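Local coordinates for protein ribonuclease (Nicotiana glutinosa, PDB 1IYB) that probably cleaves RNA, as ribonucleases of the T2 family do, and binds guanosine-5'-monophosphate in a guanine-binding site, at residues Q78-L83 with K116-L121; S38-H43 with S172-I177; K122-L127 with S186-C191. All coordinates share one frame; numbering follows the deposited sequence.

Contact 1. Residues Q78-L83 with K116-L121; sequences QNWPTL and KKALDL. With 5GP (guanosine-5'-monophosphate), chain C.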
loop_
_atom_site.group_PDB
_atom_site.type_symbol
_atom_site.label_atom_id
_atom_site.label_comp_id
_atom_site.label_asym_id
_atom_site.label_seq_id
_atom_site.Cartn_x
_atom_site.Cartn_y
_atom_site.Cartn_z
ATOM N N GLN A 78 11.047 -25.007 -4.525
ATOM C CA GLN A 78 10.794 -25.394 -5.906
ATOM C C GLN A 78 9.673 -24.614 -6.581
ATOM O O GLN A 78 9.775 -24.274 -7.762
ATOM C CB GLN A 78 10.463 -26.889 -5.980
ATOM C CG GLN A 78 11.600 -27.787 -5.538
ATOM C CD GLN A 78 12.893 -27.466 -6.259
ATOM O OE1 GLN A 78 12.939 -27.453 -7.488
ATOM N NE2 GLN A 78 13.950 -27.201 -5.498
ATOM N N ASN A 79 8.618 -24.309 -5.828
ATOM C CA ASN A 79 7.452 -23.634 -6.385
ATOM C C ASN A 79 7.244 -22.150 -6.125
ATOM O O ASN A 79 6.375 -21.533 -6.749
ATOM C CB ASN A 79 6.189 -24.374 -5.946
ATOM C CG ASN A 79 6.126 -25.782 -6.488
ATOM O OD1 ASN A 79 6.566 -26.737 -5.843
ATOM N ND2 ASN A 79 5.590 -25.916 -7.691
ATOM N N TRP A 80 8.027 -21.580 -5.217
ATOM C CA TRP A 80 7.893 -20.167 -4.859
ATOM C C TRP A 80 9.263 -19.485 -4.865
ATOM O O TRP A 80 9.661 -18.864 -3.880
ATOM C CB TRP A 80 7.285 -20.075 -3.459
ATOM C CG TRP A 80 6.524 -18.824 -3.150
ATOM C CD1 TRP A 80 6.816 -17.549 -3.546
ATOM C CD2 TRP A 80 5.363 -18.730 -2.319
ATOM N NE1 TRP A 80 5.904 -16.665 -3.009
ATOM C CE2 TRP A 80 5.003 -17.365 -2.251
ATOM C CE3 TRP A 80 4.591 -19.672 -1.623
ATOM C CZ2 TRP A 80 3.903 -16.918 -1.514
ATOM C CZ3 TRP A 80 3.500 -19.231 -0.892
ATOM C CH2 TRP A 80 3.165 -17.862 -0.843
ATOM N N PRO A 81 10.003 -19.585 -5.978
ATOM C CA PRO A 81 11.324 -18.950 -6.015
ATOM C C PRO A 81 11.304 -17.431 -6.070
ATOM O O PRO A 81 10.339 -16.823 -6.544
ATOM C CB PRO A 81 11.955 -19.546 -7.270
ATOM C CG PRO A 81 10.770 -19.706 -8.179
ATOM C CD PRO A 81 9.716 -20.282 -7.246
ATOM N N THR A 82 12.377 -16.827 -5.572
ATOM C CA THR A 82 12.526 -15.380 -5.615
ATOM C C THR A 82 13.469 -15.076 -6.776
ATOM O O THR A 82 14.449 -15.794 -6.998
ATOM C CB THR A 82 13.128 -14.808 -4.312
ATOM O OG1 THR A 82 13.306 -13.394 -4.463
ATOM C CG2 THR A 82 14.480 -15.448 -4.002
ATOM N N LEU A 83 13.154 -14.028 -7.530
ATOM C CA LEU A 83 13.972 -13.637 -8.670
ATOM C C LEU A 83 14.540 -12.232 -8.488
ATOM O O LEU A 83 15.020 -11.620 -9.437
ATOM C CB LEU A 83 13.146 -13.713 -9.957
ATOM C CG LEU A 83 12.716 -15.123 -10.367
ATOM C CD1 LEU A 83 11.741 -15.050 -11.534
ATOM C CD2 LEU A 83 13.944 -15.941 -10.744
ATOM N N LYS A 116 0.618 -23.604 2.886
ATOM C CA LYS A 116 0.171 -24.902 2.389
ATOM C C LYS A 116 -0.916 -24.722 1.324
ATOM O O LYS A 116 -0.906 -25.399 0.295
ATOM C CB LYS A 116 -0.366 -25.768 3.535
ATOM C CG LYS A 116 -1.095 -27.029 3.077
ATOM C CD LYS A 116 -1.640 -27.819 4.258
ATOM C CE LYS A 116 -2.743 -28.782 3.827
ATOM N NZ LYS A 116 -2.312 -29.688 2.729
ATOM N N LYS A 117 -1.857 -23.814 1.567
ATOM C CA LYS A 117 -2.922 -23.588 0.599
ATOM C C LYS A 117 -2.333 -23.100 -0.724
ATOM O O LYS A 117 -2.743 -23.544 -1.796
ATOM C CB LYS A 117 -3.931 -22.563 1.128
ATOM C CG LYS A 117 -5.086 -22.291 0.172
ATOM C CD LYS A 117 -5.958 -23.519 -0.030
ATOM C CE LYS A 117 -7.062 -23.244 -1.040
ATOM N NZ LYS A 117 -8.029 -24.379 -1.129
ATOM N N ALA A 118 -1.373 -22.183 -0.649
ATOM C CA ALA A 118 -0.746 -21.661 -1.857
ATOM C C ALA A 118 -0.067 -22.792 -2.630
ATOM O O ALA A 118 -0.152 -22.856 -3.857
ATOM C CB ALA A 118 0.273 -20.586 -1.495
ATOM N N LEU A 119 0.615 -23.674 -1.906
ATOM C CA LEU A 119 1.301 -24.799 -2.530
ATOM C C LEU A 119 0.314 -25.772 -3.161
ATOM O O LEU A 119 0.562 -26.298 -4.248
ATOM C CB LEU A 119 2.162 -25.531 -1.499
ATOM C CG LEU A 119 3.424 -24.794 -1.054
ATOM C CD1 LEU A 119 4.077 -25.546 0.096
ATOM C CD2 LEU A 119 4.390 -24.675 -2.226
ATOM N N ASP A 120 -0.803 -26.013 -2.480
ATOM C CA ASP A 120 -1.812 -26.929 -3.000
ATOM C C ASP A 120 -2.471 -26.351 -4.251
ATOM O O ASP A 120 -2.735 -27.079 -5.212
ATOM C CB ASP A 120 -2.849 -27.247 -1.915
ATOM C CG ASP A 120 -2.301 -28.187 -0.839
ATOM O OD1 ASP A 120 -3.000 -28.419 0.173
ATOM O OD2 ASP A 120 -1.174 -28.705 -1.003
ATOM N N LEU A 121 -2.731 -25.045 -4.245
ATOM C CA LEU A 121 -3.330 -24.385 -5.403
ATOM C C LEU A 121 -2.360 -24.451 -6.588
ATOM O O LEU A 121 -2.770 -24.630 -7.734
ATOM C CB LEU A 121 -3.650 -22.921 -5.074
ATOM C CG LEU A 121 -4.900 -22.693 -4.218
ATOM C CD1 LEU A 121 -4.884 -21.285 -3.642
ATOM C CD2 LEU A 121 -6.146 -22.928 -5.071
HETATM P P 5GP C . 3.063 -7.809 -3.782
HETATM O O1P 5GP C . 2.137 -6.817 -3.227
HETATM O O2P 5GP C . 2.841 -9.191 -3.200
HETATM O O3P 5GP C . 2.964 -7.836 -5.347
HETATM O "O5'" 5GP C . 4.635 -7.442 -3.503
HETATM C "C5'" 5GP C . 5.730 -8.212 -4.124
HETATM C "C4'" 5GP C . 7.150 -7.726 -3.746
HETATM O "O4'" 5GP C . 7.948 -8.957 -3.447
HETATM C "C3'" 5GP C . 8.007 -7.010 -4.785
HETATM O "O3'" 5GP C . 7.775 -5.611 -4.857
HETATM C "C2'" 5GP C . 9.452 -7.306 -4.368
HETATM O "O2'" 5GP C . 9.950 -6.351 -3.407
HETATM C "C1'" 5GP C . 9.351 -8.713 -3.799
HETATM N N9 5GP C . 9.926 -9.861 -4.568
HETATM C C8 5GP C . 10.971 -10.700 -4.245
HETATM N N7 5GP C . 11.178 -11.694 -5.083
HETATM C C5 5GP C . 10.171 -11.482 -6.046
HETATM C C6 5GP C . 9.882 -12.249 -7.223
HETATM O O6 5GP C . 10.455 -13.251 -7.635
HETATM N N1 5GP C . 8.774 -11.704 -7.944
HETATM C C2 5GP C . 8.068 -10.570 -7.547
HETATM N N2 5GP C . 7.060 -10.232 -8.378
HETATM N N3 5GP C . 8.336 -9.849 -6.442
HETATM C C4 5GP C . 9.403 -10.364 -5.740
#

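Contact 2. Residues S38-H43 with S172-I177; sequences SDFGIH and SQLYQI. With 5GP (guanosine-5'-monophosphate), chain C.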
loop_
_atom_site.group_PDB
_atom_site.type_symbol
_atom_site.label_atom_id
_atom_site.label_comp_id
_atom_site.label_asym_id
_atom_site.label_seq_id
_atom_site.Cartn_x
_atom_site.Cartn_y
_atom_site.Cartn_z
ATOM N N SER A 38 11.687 -23.967 -15.580
ATOM C CA SER A 38 10.935 -23.126 -16.505
ATOM C C SER A 38 9.434 -23.356 -16.381
ATOM O O SER A 38 8.786 -23.842 -17.309
ATOM C CB SER A 38 11.382 -23.383 -17.947
ATOM O OG SER A 38 12.714 -22.942 -18.147
ATOM N N ASP A 39 8.893 -23.000 -15.222
ATOM C CA ASP A 39 7.468 -23.139 -14.947
ATOM C C ASP A 39 7.031 -21.859 -14.255
ATOM O O ASP A 39 7.868 -21.063 -13.818
ATOM C CB ASP A 39 7.198 -24.305 -13.991
ATOM C CG ASP A 39 7.944 -25.565 -14.372
ATOM O OD1 ASP A 39 7.867 -25.977 -15.547
ATOM O OD2 ASP A 39 8.602 -26.148 -13.483
ATOM N N PHE A 40 5.724 -21.641 -14.164
ATOM C CA PHE A 40 5.256 -20.465 -13.453
ATOM C C PHE A 40 5.619 -20.689 -11.988
ATOM O O PHE A 40 5.707 -21.831 -11.530
ATOM C CB PHE A 40 3.735 -20.309 -13.565
ATOM C CG PHE A 40 3.273 -19.743 -14.877
ATOM C CD1 PHE A 40 3.193 -20.545 -16.012
ATOM C CD2 PHE A 40 2.916 -18.403 -14.977
ATOM C CE1 PHE A 40 2.762 -20.021 -17.231
ATOM C CE2 PHE A 40 2.482 -17.866 -16.197
ATOM C CZ PHE A 40 2.407 -18.678 -17.322
ATOM N N GLY A 41 5.845 -19.600 -11.263
ATOM C CA GLY A 41 6.155 -19.703 -9.848
ATOM C C GLY A 41 5.099 -18.936 -9.076
ATOM O O GLY A 41 4.454 -18.045 -9.626
ATOM N N ILE A 42 4.903 -19.285 -7.811
ATOM C CA ILE A 42 3.919 -18.593 -6.984
ATOM C C ILE A 42 4.386 -17.174 -6.672
ATOM O O ILE A 42 5.561 -16.949 -6.394
ATOM C CB ILE A 42 3.727 -19.308 -5.621
ATOM C CG1 ILE A 42 3.188 -20.724 -5.834
ATOM C CG2 ILE A 42 2.786 -18.493 -4.732
ATOM C CD1 ILE A 42 3.237 -21.583 -4.585
ATOM N N HIS A 43 3.479 -16.207 -6.756
ATOM C CA HIS A 43 3.830 -14.852 -6.359
ATOM C C HIS A 43 3.210 -14.757 -4.964
ATOM O O HIS A 43 3.904 -14.478 -3.988
ATOM C CB HIS A 43 3.238 -13.787 -7.288
ATOM C CG HIS A 43 3.652 -12.392 -6.927
ATOM N ND1 HIS A 43 3.540 -11.329 -7.798
ATOM C CD2 HIS A 43 4.167 -11.885 -5.780
ATOM C CE1 HIS A 43 3.969 -10.229 -7.203
ATOM N NE2 HIS A 43 4.355 -10.539 -5.978
ATOM N N SER A 172 4.802 -6.431 -25.481
ATOM C CA SER A 172 3.887 -6.742 -24.391
ATOM C C SER A 172 3.998 -8.251 -24.203
ATOM O O SER A 172 4.006 -9.002 -25.180
ATOM C CB SER A 172 2.458 -6.360 -24.778
ATOM O OG SER A 172 1.550 -6.637 -23.728
ATOM N N GLN A 173 4.080 -8.701 -22.956
ATOM C CA GLN A 173 4.240 -10.123 -22.697
ATOM C C GLN A 173 3.433 -10.655 -21.517
ATOM O O GLN A 173 3.104 -9.915 -20.585
ATOM C CB GLN A 173 5.721 -10.420 -22.460
ATOM C CG GLN A 173 6.303 -9.603 -21.320
ATOM C CD GLN A 173 7.790 -9.821 -21.119
ATOM O OE1 GLN A 173 8.360 -9.356 -20.132
ATOM N NE2 GLN A 173 8.428 -10.515 -22.053
ATOM N N LEU A 174 3.125 -11.946 -21.576
ATOM C CA LEU A 174 2.380 -12.627 -20.518
ATOM C C LEU A 174 3.251 -12.613 -19.267
ATOM O O LEU A 174 4.312 -13.236 -19.241
ATOM C CB LEU A 174 2.095 -14.072 -20.933
ATOM C CG LEU A 174 1.365 -14.975 -19.935
ATOM C CD1 LEU A 174 0.008 -14.384 -19.610
ATOM C CD2 LEU A 174 1.218 -16.371 -20.520
ATOM N N TYR A 175 2.795 -11.922 -18.228
ATOM C CA TYR A 175 3.567 -11.802 -16.996
ATOM C C TYR A 175 2.988 -12.559 -15.796
ATOM O O TYR A 175 3.662 -13.412 -15.219
ATOM C CB TYR A 175 3.741 -10.311 -16.690
ATOM C CG TYR A 175 4.424 -9.983 -15.388
ATOM C CD1 TYR A 175 5.539 -10.698 -14.955
ATOM C CD2 TYR A 175 3.970 -8.929 -14.598
ATOM C CE1 TYR A 175 6.184 -10.368 -13.766
ATOM C CE2 TYR A 175 4.606 -8.592 -13.414
ATOM C CZ TYR A 175 5.710 -9.315 -13.004
ATOM O OH TYR A 175 6.341 -8.984 -11.826
ATOM N N GLN A 176 1.756 -12.254 -15.405
ATOM C CA GLN A 176 1.153 -12.952 -14.272
ATOM C C GLN A 176 -0.260 -13.415 -14.588
ATOM O O GLN A 176 -0.950 -12.824 -15.422
ATOM C CB GLN A 176 1.125 -12.056 -13.027
ATOM C CG GLN A 176 2.477 -11.466 -12.654
ATOM C CD GLN A 176 2.522 -10.968 -11.226
ATOM O OE1 GLN A 176 2.930 -11.691 -10.323
ATOM N NE2 GLN A 176 2.089 -9.731 -11.014
ATOM N N ILE A 177 -0.682 -14.483 -13.921
ATOM C CA ILE A 177 -2.012 -15.039 -14.112
ATOM C C ILE A 177 -2.702 -15.139 -12.758
ATOM O O ILE A 177 -2.140 -15.678 -11.802
ATOM C CB ILE A 177 -1.931 -16.419 -14.794
ATOM C CG1 ILE A 177 -1.400 -16.235 -16.219
ATOM C CG2 ILE A 177 -3.306 -17.097 -14.811
ATOM C CD1 ILE A 177 -1.295 -17.512 -17.020
HETATM P P 5GP C . 3.063 -7.809 -3.782
HETATM O O1P 5GP C . 2.137 -6.817 -3.227
HETATM O O2P 5GP C . 2.841 -9.191 -3.200
HETATM O O3P 5GP C . 2.964 -7.836 -5.347
HETATM O "O5'" 5GP C . 4.635 -7.442 -3.503
HETATM C "C5'" 5GP C . 5.730 -8.212 -4.124
HETATM C "C4'" 5GP C . 7.150 -7.726 -3.746
HETATM O "O4'" 5GP C . 7.948 -8.957 -3.447
HETATM C "C3'" 5GP C . 8.007 -7.010 -4.785
HETATM O "O3'" 5GP C . 7.775 -5.611 -4.857
HETATM C "C2'" 5GP C . 9.452 -7.306 -4.368
HETATM O "O2'" 5GP C . 9.950 -6.351 -3.407
HETATM C "C1'" 5GP C . 9.351 -8.713 -3.799
HETATM N N9 5GP C . 9.926 -9.861 -4.568
HETATM C C8 5GP C . 10.971 -10.700 -4.245
HETATM N N7 5GP C . 11.178 -11.694 -5.083
HETATM C C5 5GP C . 10.171 -11.482 -6.046
HETATM C C6 5GP C . 9.882 -12.249 -7.223
HETATM O O6 5GP C . 10.455 -13.251 -7.635
HETATM N N1 5GP C . 8.774 -11.704 -7.944
HETATM C C2 5GP C . 8.068 -10.570 -7.547
HETATM N N2 5GP C . 7.060 -10.232 -8.378
HETATM N N3 5GP C . 8.336 -9.849 -6.442
HETATM C C4 5GP C . 9.403 -10.364 -5.740
#

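Contact 3. Residues K122-L127 with S186-C191; sequences KNQINL and SNLIEC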
loop_
_atom_site.group_PDB
_atom_site.type_symbol
_atom_site.label_atom_id
_atom_site.label_comp_id
_atom_site.label_asym_id
_atom_site.label_seq_id
_atom_site.Cartn_x
_atom_site.Cartn_y
_atom_site.Cartn_z
ATOM N N LYS A 122 -1.069 -24.318 -6.295
ATOM C CA LYS A 122 -0.033 -24.359 -7.321
ATOM C C LYS A 122 -0.035 -25.713 -8.030
ATOM O O LYS A 122 0.041 -25.785 -9.257
ATOM C CB LYS A 122 1.332 -24.088 -6.674
ATOM C CG LYS A 122 2.542 -24.135 -7.603
ATOM C CD LYS A 122 2.473 -23.072 -8.680
ATOM C CE LYS A 122 3.845 -22.831 -9.307
ATOM N NZ LYS A 122 4.454 -24.069 -9.872
ATOM N N ASN A 123 -0.125 -26.783 -7.251
ATOM C CA ASN A 123 -0.144 -28.130 -7.814
ATOM C C ASN A 123 -1.452 -28.380 -8.560
ATOM O O ASN A 123 -1.480 -29.112 -9.546
ATOM C CB ASN A 123 0.032 -29.159 -6.698
ATOM C CG ASN A 123 0.002 -30.588 -7.207
ATOM O OD1 ASN A 123 0.873 -31.008 -7.970
ATOM N ND2 ASN A 123 -1.004 -31.344 -6.784
ATOM N N GLN A 124 -2.527 -27.763 -8.080
ATOM C CA GLN A 124 -3.857 -27.893 -8.673
ATOM C C GLN A 124 -3.962 -27.161 -10.011
ATOM O O GLN A 124 -4.667 -27.600 -10.921
ATOM C CB GLN A 124 -4.897 -27.314 -7.707
ATOM C CG GLN A 124 -6.347 -27.385 -8.180
ATOM C CD GLN A 124 -7.266 -26.458 -7.390
ATOM O OE1 GLN A 124 -7.079 -26.247 -6.189
ATOM N NE2 GLN A 124 -8.272 -25.911 -8.063
ATOM N N ILE A 125 -3.246 -26.048 -10.120
ATOM C CA ILE A 125 -3.285 -25.220 -11.318
ATOM C C ILE A 125 -1.916 -25.088 -11.980
ATOM O O ILE A 125 -1.210 -24.096 -11.776
ATOM C CB ILE A 125 -3.817 -23.819 -10.959
ATOM C CG1 ILE A 125 -5.133 -23.962 -10.189
ATOM C CG2 ILE A 125 -4.016 -22.988 -12.218
ATOM C CD1 ILE A 125 -5.638 -22.679 -9.589
ATOM N N ASN A 126 -1.544 -26.093 -12.768
ATOM C CA ASN A 126 -0.260 -26.085 -13.470
ATOM C C ASN A 126 -0.472 -25.334 -14.777
ATOM O O ASN A 126 -0.896 -25.911 -15.781
ATOM C CB ASN A 126 0.194 -27.514 -13.765
ATOM C CG ASN A 126 1.631 -27.579 -14.250
ATOM O OD1 ASN A 126 2.072 -26.740 -15.033
ATOM N ND2 ASN A 126 2.366 -28.589 -13.794
ATOM N N LEU A 127 -0.174 -24.042 -14.756
ATOM C CA LEU A 127 -0.369 -23.187 -15.917
ATOM C C LEU A 127 0.469 -23.545 -17.135
ATOM O O LEU A 127 -0.021 -23.486 -18.259
ATOM C CB LEU A 127 -0.122 -21.735 -15.525
ATOM C CG LEU A 127 -1.109 -21.209 -14.484
ATOM C CD1 LEU A 127 -0.632 -19.863 -13.962
ATOM C CD2 LEU A 127 -2.497 -21.097 -15.102
ATOM N N SER A 186 -11.808 -22.327 0.563
ATOM C CA SER A 186 -12.160 -23.714 0.282
ATOM C C SER A 186 -12.241 -24.114 -1.186
ATOM O O SER A 186 -11.910 -25.247 -1.541
ATOM C CB SER A 186 -13.492 -24.052 0.956
ATOM O OG SER A 186 -13.433 -23.818 2.352
ATOM N N ASN A 187 -12.669 -23.195 -2.044
ATOM C CA ASN A 187 -12.821 -23.521 -3.457
ATOM C C ASN A 187 -12.612 -22.341 -4.394
ATOM O O ASN A 187 -12.654 -21.180 -3.980
ATOM C CB ASN A 187 -14.220 -24.095 -3.682
ATOM C CG ASN A 187 -15.316 -23.126 -3.273
ATOM O OD1 ASN A 187 -15.647 -22.194 -4.011
ATOM N ND2 ASN A 187 -15.873 -23.330 -2.084
ATOM N N LEU A 188 -12.383 -22.648 -5.666
ATOM C CA LEU A 188 -12.201 -21.613 -6.671
ATOM C C LEU A 188 -13.550 -20.962 -6.935
ATOM O O LEU A 188 -14.599 -21.568 -6.704
ATOM C CB LEU A 188 -11.683 -22.206 -7.986
ATOM C CG LEU A 188 -10.341 -22.932 -7.973
ATOM C CD1 LEU A 188 -9.934 -23.276 -9.400
ATOM C CD2 LEU A 188 -9.289 -22.050 -7.325
ATOM N N ILE A 189 -13.515 -19.726 -7.418
ATOM C CA ILE A 189 -14.728 -18.986 -7.754
ATOM C C ILE A 189 -14.417 -18.066 -8.923
ATOM O O ILE A 189 -13.252 -17.795 -9.220
ATOM C CB ILE A 189 -15.218 -18.091 -6.588
ATOM C CG1 ILE A 189 -14.167 -17.019 -6.277
ATOM C CG2 ILE A 189 -15.521 -18.937 -5.369
ATOM C CD1 ILE A 189 -14.657 -15.935 -5.345
ATOM N N GLU A 190 -15.456 -17.592 -9.598
ATOM C CA GLU A 190 -15.251 -16.658 -10.691
ATOM C C GLU A 190 -14.842 -15.371 -9.992
ATOM O O GLU A 190 -15.328 -15.073 -8.901
ATOM C CB GLU A 190 -16.549 -16.424 -11.466
ATOM C CG GLU A 190 -17.058 -17.624 -12.247
ATOM C CD GLU A 190 -16.213 -17.957 -13.462
ATOM O OE1 GLU A 190 -16.663 -18.797 -14.270
ATOM O OE2 GLU A 190 -15.107 -17.392 -13.616
ATOM N N CYS A 191 -13.943 -14.616 -10.606
ATOM C CA CYS A 191 -13.487 -13.366 -10.017
ATOM C C CYS A 191 -14.571 -12.293 -10.066
ATOM O O CYS A 191 -15.110 -12.001 -11.129
ATOM C CB CYS A 191 -12.260 -12.850 -10.756
ATOM S SG CYS A 191 -10.726 -13.815 -10.560
#

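Contact 1. Residues Q78-L83 with K116-L121
Trp80 and Ala118 supply the tightest apolar touch of this contact: ring atom CZ3 of Trp80 lies 3.6 Å from Ala118 CB, with CH2 of the same benzo ring close behind. The indole reaches the helix because CG is anti to the backbone N (chi1 -154°), which brings the six-membered ring up to the small methyl, met obliquely. A looser touch accompanies it, Asn79 CB against methyl CD2 of Leu119 at 4.1 Å. No hydrogen bond links residues 78-83 to 116-121. Around the indole, Phe93 and Trp94 make edge-to-face (T-shaped) stacks.

Within the helix, Lys116 NZ reaches one turn on to the syn lone pair of Asp120 OD1 at 2.9 Å, a salt bridge; Asp120 OD2 pairs in turn with Arg75 of helix 73-79.

Two further polar bonds go to the nucleotide. Thr82 OG1 donates to N7 of the guanine at 2.8 Å and also takes a weak bond from Ala84 N; Leu83 N donates to O6, likewise 2.8 Å away, with a bent N-H...O angle of 146°. Reading N7 and O6 together with donors is recognition of guanine through its Hoogsteen edge, here by a loop that follows helix 73-79 and packs through Trp80 on helix 111-124.

Contact 2. Residues S38-H43 with S172-I177
His43 and Gln176 meet through one short, nearly straight hydrogen bond: ND1 donates to Gln176 OE1 at 2.6 Å, with an N-H...O angle of 166°. The oxygen lies close to the imidazole plane and offers an in-plane lone pair, although ring and amide planes are turned 32° apart. With CG anti to the backbone N (chi1 -177°), the His43 ring is carried toward Gln176, and the bond helps to fix its rotation; NE2 approaches phosphate oxygen O3P of the nucleotide to 3.1 Å while guanine N2 sits over one face near the rim. A leucine in place of His43, having no ring nitrogen, would probably leave Gln176 OE1 without its donor and the phosphate without this neighbour.

In the second shell, Gln176 NE2 is held by Glu163 OE1, and Gln176 CG rests over the centre of the Tyr175 ring. A classic beta bulge at Tyr175 and Gln176 sets both residues opposite Glu163 of strand 161-166.

Farther along, Phe40 CE2 meets Ile177 CD1 at 3.9 Å, and Leu174 CD2 comes to the ring edge, 4.1 Å from CZ. Leu127 and Leu131 of helix 127-133 also pack on Phe40. Strand 10-16 lies between strands 41-48 and 172-182, and its Val14 touches both His43 and Gln176.

Contact 3. Residues K122-L127 with S186-C191
Asp182 OD1 is gripped by two backbone N-H groups just ahead of Leu188, which itself meets Gln124 and Ile125: Asn187 N gives a hydrogen bond and Ser186 N a weak one, tying the backbone ahead of Leu188 to the end of strand 172-182.

Leu188 carries the whole of its segment's side of the contact. Its methyl CD1 extends the chain away from CA (chi2 -173°) and is the branch that comes closest to Gln124. Gln124 reaches out from the last turn of its helix with an extended side chain, CG anti to the backbone N (chi1 -180°), and the two side chains approach from opposite directions. The amide nitrogen NE2 of Gln124 lies 3.4 Å from Leu188 CD1 and 3.6 Å from Leu188 CG, while CD2 of the same leucine stands at 4.1 Å. This is van der Waals contact between a polar end and a branched apolar one, reached across backbones whose nearest CA atoms, those of Gln124 and Leu188, are 10.6 Å apart.

The contact joins the C-terminal end of helix 111-124 to the loop that follows strand 172-182 of the antiparallel sheet, and a disulfide from Cys191 to Cys180 ties that loop back to the strand.

Ile125 is the first residue to leave helical geometry, and its N makes a weak bond to Lys122 O, 3.4 Å away. Its buried side chain approaches Leu188 more loosely, CD1 to CD1 at 4.3 Å. One residue further, Asn126 is the N-cap of helix 127-133, its OD1 accepting from Glu129 N.

Overall arrangement
The three contacts lie close together in one T2-family fold, their centres about 13 Å apart for contacts 1 and 2 and for contacts 1 and 3, and about 15 Å for contacts 2 and 3. Contact 1 falls within the chain interval that contact 2 spans, and it closes before contact 3 begins; contacts 2 and 3 interleave. Helix 111-124 serves contacts 1 and 3, while strand 172-182 enters contact 2 and leads into the loop of contact 3. Asn79 O probably accepts a hydrogen bond from Ile42 N, joining contacts 1 and 2, both of which touch the nucleotide. Leu127, in segment 122-127, packs on Phe40 and Ile177 and so joins that segment to contact 2.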